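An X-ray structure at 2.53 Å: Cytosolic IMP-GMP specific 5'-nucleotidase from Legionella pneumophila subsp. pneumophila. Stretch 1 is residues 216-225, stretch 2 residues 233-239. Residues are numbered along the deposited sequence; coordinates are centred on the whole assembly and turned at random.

Stretch 1 (216-225) SKLLLDYALS
Stretch 2 (233-239) HWQGLFE

The contact is a small apolar one, burying 326 Å² in all, in which Trp234 lies against one side of a helix and no hydrogen bond crosses between the stretches. Residues 216-224 continue a helix that begins earlier in the chain, held by i to i+4 bonds such as Leu220 N to Ser216 O (2.9 Å) and Leu224 N to Leu220 O (2.9 Å). In the second stretch, Trp234 to Leu237 have helical phi/psi, and Gly236 N to His233 O (2.8 Å) and Leu237 N to Trp234 O (3.0 Å) tighten the turn; Phe238 then opens to -116/130. The backbones come nearest at Ser225 and Trp234, whose CA atoms are 5.9 Å apart.

Trp234 (chi1 63°, p; chi2 -99°) points toward the helix. Leu220 (m, t) covers one ring face: its CB sits 3.9 Å from the centroid of the six-membered ring, 5° off the normal, a CH-pi contact, while Leu220 CD1 reaches Trp234 CZ3 at 3.3 Å. At the ring edge, Lys217 CG lies 3.9 Å from Trp234 CZ2, and Ser225 OG 3.7 Å from Trp234 CD1. Ser225 OG donates a very short hydrogen bond to Asp221 OD2 (2.5 Å), within the first stretch. One turn beyond Leu220, Leu224 (m, t) extends the apolar patch, its CD1 meeting Phe238 CE2 at the ring edge (3.8 Å) and Leu237 CD1 (4.3 Å).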

# COMPACT_ATOMS: atom_id res chain seq x y z
N SER B 216 12.11 33.56 -15.51
CA SER B 216 13.30 32.94 -16.08
C SER B 216 13.99 33.82 -17.09
O SER B 216 15.21 33.81 -17.20
CB SER B 216 12.95 31.62 -16.76
OG SER B 216 12.27 30.77 -15.87
N LYS B 217 13.20 34.58 -17.84
CA LYS B 217 13.76 35.46 -18.86
C LYS B 217 14.58 36.55 -18.20
O LYS B 217 15.64 36.91 -18.69
CB LYS B 217 12.63 36.07 -19.70
CG LYS B 217 13.09 36.61 -21.05
CD LYS B 217 11.94 36.96 -21.98
CE LYS B 217 11.18 38.18 -21.51
NZ LYS B 217 10.16 38.62 -22.51
N LEU B 218 14.08 37.05 -17.07
CA LEU B 218 14.76 38.10 -16.31
C LEU B 218 16.07 37.58 -15.72
O LEU B 218 17.15 38.13 -15.97
CB LEU B 218 13.87 38.55 -15.17
CG LEU B 218 13.95 39.99 -14.70
CD1 LEU B 218 13.36 40.04 -13.30
CD2 LEU B 218 15.37 40.53 -14.71
N LEU B 219 15.96 36.52 -14.93
CA LEU B 219 17.10 35.93 -14.27
C LEU B 219 18.19 35.41 -15.22
O LEU B 219 19.38 35.59 -14.96
CB LEU B 219 16.63 34.80 -13.36
CG LEU B 219 17.59 34.47 -12.21
CD1 LEU B 219 17.46 35.52 -11.13
CD2 LEU B 219 17.25 33.10 -11.65
N LEU B 220 17.79 34.76 -16.30
CA LEU B 220 18.76 34.23 -17.25
C LEU B 220 19.54 35.37 -17.87
O LEU B 220 20.76 35.29 -18.03
CB LEU B 220 18.08 33.41 -18.33
CG LEU B 220 17.61 32.01 -17.90
CD1 LEU B 220 16.83 31.35 -19.02
CD2 LEU B 220 18.81 31.18 -17.53
N ASP B 221 18.83 36.43 -18.21
CA ASP B 221 19.43 37.62 -18.80
C ASP B 221 20.40 38.23 -17.79
O ASP B 221 21.57 38.42 -18.09
CB ASP B 221 18.33 38.63 -19.13
CG ASP B 221 18.81 39.75 -20.04
OD1 ASP B 221 17.98 40.62 -20.36
OD2 ASP B 221 19.99 39.76 -20.44
N TYR B 222 19.91 38.52 -16.58
CA TYR B 222 20.74 39.11 -15.53
C TYR B 222 22.03 38.34 -15.25
O TYR B 222 23.10 38.94 -15.09
CB TYR B 222 19.94 39.24 -14.22
CG TYR B 222 20.75 39.74 -13.04
CD1 TYR B 222 20.97 41.10 -12.84
CD2 TYR B 222 21.34 38.85 -12.15
CE1 TYR B 222 21.76 41.57 -11.78
CE2 TYR B 222 22.12 39.29 -11.09
CZ TYR B 222 22.34 40.65 -10.91
OH TYR B 222 23.13 41.09 -9.87
N ALA B 223 21.95 37.01 -15.20
CA ALA B 223 23.11 36.19 -14.87
C ALA B 223 23.99 35.64 -16.00
O ALA B 223 25.10 35.19 -15.74
CB ALA B 223 22.68 35.04 -13.96
N LEU B 224 23.52 35.68 -17.24
CA LEU B 224 24.33 35.16 -18.33
C LEU B 224 24.82 36.21 -19.33
O LEU B 224 25.98 36.21 -19.75
CB LEU B 224 23.56 34.07 -19.08
CG LEU B 224 23.04 32.91 -18.23
CD1 LEU B 224 22.26 31.96 -19.09
CD2 LEU B 224 24.20 32.19 -17.56
N SER B 225 23.92 37.10 -19.73
CA SER B 225 24.25 38.13 -20.70
C SER B 225 25.58 38.83 -20.45
O SER B 225 26.41 38.95 -21.35
CB SER B 225 23.12 39.16 -20.77
OG SER B 225 21.95 38.59 -21.33
N HIS B 233 23.04 36.40 -27.81
CA HIS B 233 21.84 36.40 -26.98
C HIS B 233 21.85 35.14 -26.14
O HIS B 233 22.11 34.06 -26.67
CB HIS B 233 20.62 36.41 -27.88
CG HIS B 233 20.52 37.64 -28.72
ND1 HIS B 233 20.01 38.83 -28.24
CD2 HIS B 233 20.94 37.88 -29.98
CE1 HIS B 233 20.12 39.76 -29.18
NE2 HIS B 233 20.67 39.21 -30.25
N TRP B 234 21.56 35.26 -24.85
CA TRP B 234 21.59 34.07 -24.00
C TRP B 234 20.76 32.94 -24.55
O TRP B 234 21.07 31.78 -24.32
CB TRP B 234 21.14 34.39 -22.56
CG TRP B 234 19.73 34.86 -22.41
CD1 TRP B 234 19.30 36.15 -22.28
CD2 TRP B 234 18.56 34.04 -22.31
NE1 TRP B 234 17.94 36.18 -22.11
CE2 TRP B 234 17.46 34.90 -22.13
CE3 TRP B 234 18.34 32.66 -22.37
CZ2 TRP B 234 16.16 34.42 -21.99
CZ3 TRP B 234 17.04 32.19 -22.24
CH2 TRP B 234 15.97 33.07 -22.05
N GLN B 235 19.71 33.27 -25.28
CA GLN B 235 18.83 32.27 -25.86
C GLN B 235 19.53 31.31 -26.82
O GLN B 235 19.06 30.20 -27.05
CB GLN B 235 17.68 32.95 -26.60
CG GLN B 235 16.68 33.68 -25.73
CD GLN B 235 17.12 35.08 -25.37
OE1 GLN B 235 16.31 35.87 -24.92
NE2 GLN B 235 18.40 35.38 -25.55
N GLY B 236 20.65 31.76 -27.40
CA GLY B 236 21.39 30.92 -28.34
C GLY B 236 22.09 29.77 -27.63
O GLY B 236 22.49 28.78 -28.25
N LEU B 237 22.25 29.91 -26.32
CA LEU B 237 22.89 28.90 -25.51
C LEU B 237 21.97 27.70 -25.30
O LEU B 237 22.43 26.58 -25.09
CB LEU B 237 23.26 29.49 -24.15
CG LEU B 237 24.37 30.55 -24.11
CD1 LEU B 237 24.46 31.12 -22.70
CD2 LEU B 237 25.69 29.92 -24.52
N PHE B 238 20.66 27.94 -25.38
CA PHE B 238 19.70 26.86 -25.14
C PHE B 238 18.81 26.42 -26.30
O PHE B 238 18.18 27.24 -26.97
CB PHE B 238 18.85 27.25 -23.93
CG PHE B 238 19.67 27.69 -22.75
CD1 PHE B 238 20.45 26.77 -22.06
CD2 PHE B 238 19.73 29.02 -22.38
CE1 PHE B 238 21.27 27.18 -21.02
CE2 PHE B 238 20.55 29.45 -21.33
CZ PHE B 238 21.32 28.53 -20.65
N GLU B 239 18.77 25.11 -26.52
CA GLU B 239 17.96 24.51 -27.58
C GLU B 239 16.50 24.69 -27.20
O GLU B 239 15.71 25.20 -27.98
CB GLU B 239 18.31 23.03 -27.71
CG GLU B 239 17.78 22.36 -28.97
CD GLU B 239 18.48 22.83 -30.24
OE1 GLU B 239 18.23 22.23 -31.31
OE2 GLU B 239 19.28 23.79 -30.18